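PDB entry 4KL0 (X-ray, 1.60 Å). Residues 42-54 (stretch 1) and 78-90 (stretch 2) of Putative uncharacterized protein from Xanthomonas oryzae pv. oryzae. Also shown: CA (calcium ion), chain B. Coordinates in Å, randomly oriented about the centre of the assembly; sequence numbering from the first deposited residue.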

ATOM      1  N   ASP A  42       1.546  -2.996  -3.615  1.00 12.34           N
ATOM      2  CA  ASP A  42       1.974  -3.398  -2.285  1.00 10.89           C
ATOM      3  C   ASP A  42       3.461  -3.641  -2.251  1.00 10.21           C
ATOM      4  O   ASP A  42       4.127  -3.298  -1.255  1.00 11.24           O
ATOM      5  N   VAL A  43       3.990  -4.270  -3.312  1.00 11.21           N
ATOM      6  CA  VAL A  43       5.426  -4.566  -3.303  1.00 10.84           C
ATOM      7  C   VAL A  43       6.288  -3.324  -3.473  1.00 12.44           C
ATOM      8  O   VAL A  43       7.360  -3.258  -2.864  1.00 11.97           O
ATOM      9  N   VAL A  44       5.809  -2.313  -4.218  1.00 10.57           N
ATOM     10  CA  VAL A  44       6.506  -1.029  -4.208  1.00 11.55           C
ATOM     11  C   VAL A  44       6.512  -0.461  -2.784  1.00 10.77           C
ATOM     12  O   VAL A  44       7.547   0.086  -2.325  1.00 10.86           O
ATOM     13  N   THR A  45       5.403  -0.654  -2.051  1.00 10.82           N
ATOM     14  CA  THR A  45       5.351  -0.144  -0.678  1.00 10.09           C
ATOM     15  C   THR A  45       6.377  -0.866   0.200  1.00 10.99           C
ATOM     16  O   THR A  45       7.033  -0.228   1.045  1.00 11.49           O
ATOM     17  N   TYR A  46       6.532  -2.192   0.049  1.00 11.05           N
ATOM     18  CA  TYR A  46       7.495  -2.926   0.863  1.00 11.37           C
ATOM     19  C   TYR A  46       8.896  -2.386   0.545  1.00 11.94           C
ATOM     20  O   TYR A  46       9.763  -2.246   1.443  1.00 11.75           O
ATOM     21  N   THR A  47       9.123  -2.103  -0.759  1.00 10.99           N
ATOM     22  CA  THR A  47      10.442  -1.605  -1.219  1.00 11.81           C
ATOM     23  C   THR A  47      10.778  -0.227  -0.628  1.00 12.64           C
ATOM     24  O   THR A  47      11.847  -0.056  -0.037  1.00 12.44           O
ATOM     25  N   ILE A  48       9.863   0.739  -0.748  1.00 11.74           N
ATOM     26  CA  ILE A  48      10.150   1.987  -0.046  1.00 13.70           C
ATOM     27  C   ILE A  48      10.204   1.874   1.465  1.00 13.08           C
ATOM     28  O   ILE A  48      10.952   2.624   2.081  1.00 14.55           O
ATOM     29  N   ALA A  49       9.450   0.947   2.069  1.00 11.38           N
ATOM     30  CA  ALA A  49       9.550   0.725   3.516  1.00 12.67           C
ATOM     31  C   ALA A  49      10.950   0.261   3.892  1.00 13.47           C
ATOM     32  O   ALA A  49      11.424   0.615   4.972  1.00 14.12           O
ATOM     33  N   LYS A  50      11.595  -0.547   3.052  1.00 12.75           N
ATOM     34  CA  LYS A  50      12.969  -0.958   3.370  1.00 14.83           C
ATOM     35  C   LYS A  50      13.875   0.234   3.569  1.00 15.98           C
ATOM     36  O   LYS A  50      14.630   0.258   4.555  1.00 15.94           O
ATOM     37  N   GLN A  51      13.786   1.236   2.688  1.00 14.86           N
ATOM     38  CA  GLN A  51      14.653   2.393   2.817  1.00 14.53           C
ATOM     39  C   GLN A  51      14.228   3.238   4.009  1.00 16.48           C
ATOM     40  O   GLN A  51      15.064   3.796   4.729  1.00 17.83           O
ATOM     41  N   LEU A  52      12.923   3.374   4.225  1.00 13.41           N
ATOM     42  CA  LEU A  52      12.477   4.133   5.371  1.00 14.07           C
ATOM     43  C   LEU A  52      12.921   3.476   6.672  1.00 15.88           C
ATOM     44  O   LEU A  52      13.189   4.183   7.645  1.00 17.89           O
ATOM     45  N   GLN A  53      12.974   2.147   6.716  1.00 15.40           N
ATOM     46  CA  GLN A  53      13.483   1.449   7.897  1.00 16.07           C
ATOM     47  C   GLN A  53      14.982   1.660   8.007  1.00 17.18           C
ATOM     48  O   GLN A  53      15.495   1.981   9.106  1.00 19.07           O
ATOM     49  N   ALA A  54      15.704   1.467   6.914  1.00 14.03           N
ATOM     50  CA  ALA A  54      17.159   1.687   6.953  1.00 16.28           C
ATOM     51  C   ALA A  54      17.497   3.088   7.449  1.00 19.67           C
ATOM     52  O   ALA A  54      18.512   3.286   8.145  1.00 19.60           O
ATOM     53  N   GLN A  78       3.416 -15.792   1.464  1.00 12.86           N
ATOM     54  CA  GLN A  78       4.680 -16.356   1.049  1.00 15.89           C
ATOM     55  C   GLN A  78       5.387 -15.423   0.102  1.00 14.55           C
ATOM     56  O   GLN A  78       6.607 -15.268   0.187  1.00 15.05           O
ATOM     57  N   LEU A  79       4.663 -14.806  -0.838  1.00 13.65           N
ATOM     58  CA  LEU A  79       5.321 -13.813  -1.677  1.00 14.60           C
ATOM     59  C   LEU A  79       5.842 -12.574  -0.909  1.00 11.00           C
ATOM     60  O   LEU A  79       6.927 -12.109  -1.163  1.00 13.33           O
ATOM     61  N   ALA A  80       5.031 -12.035   0.003  1.00 11.22           N
ATOM     62  CA  ALA A  80       5.478 -10.923   0.795  1.00 13.05           C
ATOM     63  C   ALA A  80       6.744 -11.282   1.550  1.00 13.47           C
ATOM     64  O   ALA A  80       7.718 -10.522   1.543  1.00 12.65           O
ATOM     65  N   LYS A  81       6.743 -12.460   2.175  1.00 13.71           N
ATOM     66  CA  LYS A  81       7.903 -12.833   2.961  1.00 14.46           C
ATOM     67  C   LYS A  81       9.128 -13.050   2.058  1.00 14.93           C
ATOM     68  O   LYS A  81      10.246 -12.605   2.393  1.00 15.36           O
ATOM     69  N   GLY A  82       8.914 -13.658   0.890  1.00 13.44           N
ATOM     70  CA  GLY A  82       9.963 -13.721  -0.129  1.00 16.13           C
ATOM     71  C   GLY A  82      10.561 -12.376  -0.532  1.00 16.76           C
ATOM     72  O   GLY A  82      11.782 -12.254  -0.754  1.00 17.15           O
ATOM     73  N   VAL A  83       9.713 -11.350  -0.647  1.00 13.84           N
ATOM     74  CA  VAL A  83      10.187 -10.023  -0.971  1.00 12.41           C
ATOM     75  C   VAL A  83      10.934  -9.386   0.198  1.00 15.72           C
ATOM     76  O   VAL A  83      12.050  -8.877   0.012  1.00 14.64           O
ATOM     77  N   PHE A  84      10.399  -9.495   1.417  1.00 13.09           N
ATOM     78  CA  PHE A  84      11.149  -8.988   2.582  1.00 13.85           C
ATOM     79  C   PHE A  84      12.539  -9.640   2.723  1.00 17.18           C
ATOM     80  O   PHE A  84      13.502  -8.946   3.014  1.00 16.64           O
ATOM     81  N   ASP A  85      12.602 -10.937   2.460  1.00 15.06           N
ATOM     82  CA  ASP A  85      13.889 -11.661   2.498  1.00 16.53           C
ATOM     83  C   ASP A  85      14.899 -11.067   1.495  1.00 18.42           C
ATOM     84  O   ASP A  85      16.073 -10.795   1.825  1.00 18.87           O
ATOM     85  N   ARG A  86      14.441 -10.806   0.272  1.00 14.79           N
ATOM     86  CA  ARG A  86      15.294 -10.225  -0.811  1.00 16.13           C
ATOM     87  C   ARG A  86      15.628  -8.740  -0.614  1.00 17.00           C
ATOM     88  O   ARG A  86      16.524  -8.181  -1.245  1.00 18.45           O
ATOM     89  N   LEU A  87      14.869  -8.080   0.254  1.00 14.51           N
ATOM     90  CA  LEU A  87      15.150  -6.691   0.637  1.00 15.70           C
ATOM     91  C   LEU A  87      15.979  -6.648   1.922  1.00 18.07           C
ATOM     92  O   LEU A  87      16.201  -5.589   2.466  1.00 19.11           O
ATOM     93  N   ALA A  88      16.455  -7.791   2.405  1.00 17.98           N
ATOM     94  CA  ALA A  88      17.197  -7.858   3.681  1.00 17.07           C
ATOM     95  C   ALA A  88      16.422  -7.183   4.821  1.00 22.47           C
ATOM     96  O   ALA A  88      16.951  -6.349   5.588  1.00 20.85           O
ATOM     97  N   LEU A  89      15.134  -7.520   4.884  1.00 18.19           N
ATOM     98  CA  LEU A  89      14.326  -7.247   6.053  1.00 17.40           C
ATOM     99  C   LEU A  89      13.972  -8.614   6.617  1.00 18.51           C
ATOM    100  O   LEU A  89      12.809  -9.066   6.570  1.00 17.52           O
ATOM    101  N   PRO A  90      14.966  -9.318   7.187  1.00 19.98           N
ATOM    102  CA  PRO A  90      14.715 -10.703   7.561  1.00 18.65           C
ATOM    103  C   PRO A  90      13.750 -10.975   8.733  1.00 18.29           C
ATOM    104  O   PRO A  90      13.298 -12.124   8.881  1.00 23.14           O
TER

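Two helical segments of one chain, residues 42-54 and 78-86, run in roughly the same direction, their axes inclined by 33° and 10.3 Å apart at closest approach; the contact continues into the turn at 87-89, and 542 Å² is buried in all. Asp42 takes no part in it. Its side chain (chi1 m) binds the calcium ion through both carboxylate oxygens, with Asp42 OD1 2.8 Å and Asp42 OD2 2.5 Å from the calcium ion; water 1 at 2.7 Å, water 2 at 2.5 Å and water 3 at 2.6 Å from the calcium ion and three atoms from elsewhere in the structure complete the shell. Val43 (t) leaves its backbone sideways to the second stretch, yet both methyls find apolar partners: Val43 CG2 lies 4.0 Å from Leu79 CD2, and Val43 CG1 4.1 Å from Val83 CG1. Val44 and Thr45 are out of reach.

Tyr46 (m) points toward the second helix and has the largest area covered there, 94 Å². Its ring lies among three side chains: Phe84 CZ sits over one face, Val83 CG1 lies at the edge, 4.0 Å from Tyr46 CD2, and Ala80 CB is 3.8 Å from Tyr46 CE2. The Phe84 ring (chi1 m) meets it obliquely, centroids 4.6 Å apart and planes at 41°, while Phe84 CE1 comes within 3.5 Å of Tyr46 CB. Tyr46 OH is hydrogen-bonded elsewhere in the structure. Leu87 (m, t) packs against the same turn of helix, its CD1 4.1 Å from Tyr46 CB and 4.0 Å from Thr47 CA.

Thr47 (m) points away, and its hydroxyl is used within its own helix, Thr47 OG1 donating to Val43 O at 2.9 Å. Ile48 also points away and makes no contact. Ala49 points toward the second stretch, but its side chain reaches no one: Ala49 CB stays 5.5 Å from Leu89 CD1.

Lys50 (t, p, t, m) supplies the one hydrogen bond across the contact: Lys50 NZ donates to Leu87 O at 2.9 Å. Leu87 is the first residue to leave helical geometry, and its carbonyl accepts the ammonium where the second helix has given way to the turn. On the way there the aliphatic part of the lysine covers Leu89 (m, t), with Lys50 CD 3.7 Å from Leu89 CD2. Gln51 and Leu52 are out of reach. Gln53 (t, t) closes the contact, its NE2 3.5 Å from Leu89 CD2, a van der Waals approach to a methyl; Gln53 OE1 is hydrogen-bonded elsewhere in the structure. Ala54 points sideways and touches nothing in the second stretch.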

ATOM      1  CB  ASP A  42       1.169  -4.633  -1.806  1.00 11.56           C
ATOM      2  CG  ASP A  42      -0.335  -4.365  -1.773  1.00 11.49           C
ATOM      3  OD1 ASP A  42      -0.848  -4.260  -0.655  1.00 12.89           O
ATOM      4  OD2 ASP A  42      -0.986  -4.252  -2.881  1.00 13.17           O
ATOM      5  CB  VAL A  43       5.747  -5.667  -4.307  1.00 10.82           C
ATOM      6  CG1 VAL A  43       7.291  -5.821  -4.475  1.00 13.02           C
ATOM      7  CG2 VAL A  43       5.110  -6.978  -3.762  1.00 13.22           C
ATOM      8  CB  VAL A  44       5.848   0.004  -5.177  1.00 11.61           C
ATOM      9  CG1 VAL A  44       6.695   1.317  -5.141  1.00 13.09           C
ATOM     10  CG2 VAL A  44       5.827  -0.598  -6.613  1.00 12.10           C
ATOM     11  CB  THR A  45       3.935  -0.351  -0.085  1.00  9.57           C
ATOM     12  OG1 THR A  45       2.987   0.189  -0.989  1.00 10.43           O
ATOM     13  CG2 THR A  45       3.805   0.337   1.274  1.00 11.50           C
ATOM     14  CB  TYR A  46       7.500  -4.431   0.538  1.00 10.43           C
ATOM     15  CG  TYR A  46       6.179  -5.149   0.659  1.00 11.09           C
ATOM     16  CD1 TYR A  46       5.117  -4.604   1.382  1.00 11.42           C
ATOM     17  CD2 TYR A  46       5.980  -6.358   0.050  1.00 11.78           C
ATOM     18  CE1 TYR A  46       3.875  -5.253   1.450  1.00 11.78           C
ATOM     19  CE2 TYR A  46       4.785  -7.025   0.132  1.00 12.23           C
ATOM     20  CZ  TYR A  46       3.725  -6.480   0.827  1.00 12.93           C
ATOM     21  OH  TYR A  46       2.541  -7.163   0.821  1.00 14.03           O
ATOM     22  CB  THR A  47      10.504  -1.566  -2.730  1.00 12.16           C
ATOM     23  OG1 THR A  47      10.258  -2.888  -3.216  1.00 12.74           O
ATOM     24  CG2 THR A  47      11.885  -1.150  -3.240  1.00 12.98           C
ATOM     25  CB  ILE A  48       9.280   3.149  -0.434  1.00 11.91           C
ATOM     26  CG1 ILE A  48       7.842   2.972   0.015  1.00 14.42           C
ATOM     27  CG2 ILE A  48       9.319   3.368  -1.994  1.00 13.73           C
ATOM     28  CD1 ILE A  48       7.045   4.280  -0.018  1.00 15.59           C
ATOM     29  CB  ALA A  49       8.522  -0.272   4.018  1.00 13.12           C
ATOM     30  CB  LYS A  50      13.547  -1.857   2.274  1.00 16.01           C
ATOM     31  CG  LYS A  50      15.044  -1.993   2.283  1.00 16.38           C
ATOM     32  CD  LYS A  50      15.542  -2.618   3.572  1.00 19.13           C
ATOM     33  CE  LYS A  50      17.087  -2.622   3.508  1.00 19.79           C
ATOM     34  NZ  LYS A  50      17.577  -3.043   2.130  1.00 27.28           N
ATOM     35  CB  GLN A  51      14.648   3.248   1.547  1.00 13.80           C
ATOM     36  CG  GLN A  51      15.654   4.386   1.635  1.00 16.56           C
ATOM     37  CD  GLN A  51      17.077   3.934   1.752  1.00 19.76           C
ATOM     38  OE1 GLN A  51      17.460   2.802   1.363  1.00 19.88           O
ATOM     39  NE2 GLN A  51      17.888   4.824   2.300  1.00 21.96           N
ATOM     40  CB  LEU A  52      10.959   4.354   5.315  1.00 15.35           C
ATOM     41  CG  LEU A  52      10.578   5.293   4.187  1.00 14.05           C
ATOM     42  CD1 LEU A  52       9.073   5.064   3.875  1.00 13.73           C
ATOM     43  CD2 LEU A  52      10.858   6.804   4.493  1.00 15.85           C
ATOM     44  CB  GLN A  53      13.177  -0.055   7.797  1.00 18.25           C
ATOM     45  CG  GLN A  53      13.605  -0.827   9.026  1.00 17.48           C
ATOM     46  CD  GLN A  53      12.796  -2.066   9.255  1.00 17.46           C
ATOM     47  OE1 GLN A  53      11.579  -2.105   8.932  1.00 18.36           O
ATOM     48  NE2 GLN A  53      13.453  -3.133   9.761  1.00 20.53           N
ATOM     49  CB  ALA A  54      17.785   1.459   5.559  1.00 16.84           C
ATOM     50  CB  GLN A  78       4.474 -17.697   0.389  1.00 16.66           C
ATOM     51  CG  GLN A  78       4.039 -18.804   1.410  1.00 16.21           C
ATOM     52  CD  GLN A  78       3.711 -20.087   0.694  1.00 23.42           C
ATOM     53  OE1 GLN A  78       4.470 -20.519  -0.175  1.00 26.56           O
ATOM     54  NE2 GLN A  78       2.574 -20.696   1.019  1.00 20.61           N
ATOM     55  CB  LEU A  79       4.380 -13.394  -2.808  1.00 13.99           C
ATOM     56  CG  LEU A  79       4.845 -12.286  -3.726  1.00 14.31           C
ATOM     57  CD1 LEU A  79       4.215 -12.522  -5.013  1.00 19.64           C
ATOM     58  CD2 LEU A  79       4.417 -10.904  -3.178  1.00 13.65           C
ATOM     59  CB  ALA A  80       4.392 -10.421   1.749  1.00 12.23           C
ATOM     60  CB  LYS A  81       7.537 -14.056   3.810  1.00 14.70           C
ATOM     61  CG  LYS A  81       8.711 -14.619   4.643  1.00 16.00           C
ATOM     62  CD  LYS A  81       9.058 -13.664   5.754  1.00 18.96           C
ATOM     63  CE  LYS A  81      10.025 -14.292   6.746  1.00 19.88           C
ATOM     64  NZ  LYS A  81      10.393 -13.248   7.712  1.00 19.49           N
ATOM     65  CB  VAL A  83       9.030  -9.123  -1.428  1.00 11.33           C
ATOM     66  CG1 VAL A  83       9.469  -7.630  -1.519  1.00 11.72           C
ATOM     67  CG2 VAL A  83       8.461  -9.616  -2.769  1.00 12.36           C
ATOM     68  CB  PHE A  84      10.328  -9.122   3.862  1.00 15.22           C
ATOM     69  CG  PHE A  84       9.094  -8.283   3.861  1.00 14.19           C
ATOM     70  CD1 PHE A  84       9.157  -6.908   3.595  1.00 15.37           C
ATOM     71  CD2 PHE A  84       7.882  -8.876   4.131  1.00 13.30           C
ATOM     72  CE1 PHE A  84       7.952  -6.144   3.585  1.00 12.36           C
ATOM     73  CE2 PHE A  84       6.680  -8.147   4.126  1.00 16.09           C
ATOM     74  CZ  PHE A  84       6.746  -6.785   3.876  1.00 13.83           C
ATOM     75  CB  ASP A  85      13.666 -13.129   2.158  1.00 15.81           C
ATOM     76  CG  ASP A  85      12.985 -13.922   3.270  1.00 23.07           C
ATOM     77  OD1 ASP A  85      12.889 -13.463   4.447  1.00 24.89           O
ATOM     78  OD2 ASP A  85      12.559 -15.050   2.929  1.00 26.54           O
ATOM     79  CB  ARG A  86      14.595 -10.441  -2.142  1.00 14.46           C
ATOM     80  CG  ARG A  86      14.539 -11.923  -2.455  1.00 18.04           C
ATOM     81  CD  ARG A  86      13.675 -12.200  -3.679  1.00 19.17           C
ATOM     82  NE  ARG A  86      13.723 -13.606  -4.117  1.00 23.97           N
ATOM     83  CZ  ARG A  86      13.062 -14.615  -3.550  1.00 23.03           C
ATOM     84  NH1 ARG A  86      12.357 -14.461  -2.445  1.00 21.39           N
ATOM     85  NH2 ARG A  86      13.172 -15.840  -4.066  1.00 25.41           N
ATOM     86  CB  LEU A  87      13.822  -5.935   0.905  1.00 16.36           C
ATOM     87  CG  LEU A  87      12.897  -5.695  -0.280  1.00 12.85           C
ATOM     88  CD1 LEU A  87      11.568  -5.094   0.275  1.00 14.34           C
ATOM     89  CD2 LEU A  87      13.550  -4.761  -1.332  1.00 14.98           C
ATOM     90  CB  ALA A  88      18.585  -7.244   3.546  1.00 19.83           C
ATOM     91  CB  LEU A  89      13.082  -6.499   5.636  1.00 20.11           C
ATOM     92  CG  LEU A  89      13.317  -5.043   5.228  1.00 17.54           C
ATOM     93  CD1 LEU A  89      12.010  -4.519   4.579  1.00 17.83           C
ATOM     94  CD2 LEU A  89      13.766  -4.144   6.406  1.00 20.75           C
ATOM     95  CB  PRO A  90      16.118 -11.170   8.027  1.00 19.89           C
ATOM     96  CG  PRO A  90      16.681  -9.992   8.568  1.00 22.43           C
ATOM     97  CD  PRO A  90      16.311  -8.883   7.618  1.00 21.11           C
TER
HETATM   98 CA    CA B 501      -2.978  -3.020  -2.022  1.00 10.46          CA
HETATM   99  O   HOH W   1      -4.419  -0.762  -2.329  1.00 13.09           O
HETATM  100  O   HOH W   2      -3.126  -2.543  -4.458  1.00 15.13           O
HETATM  101  O   HOH W   3      -5.459  -3.504  -2.613  1.00 12.46           O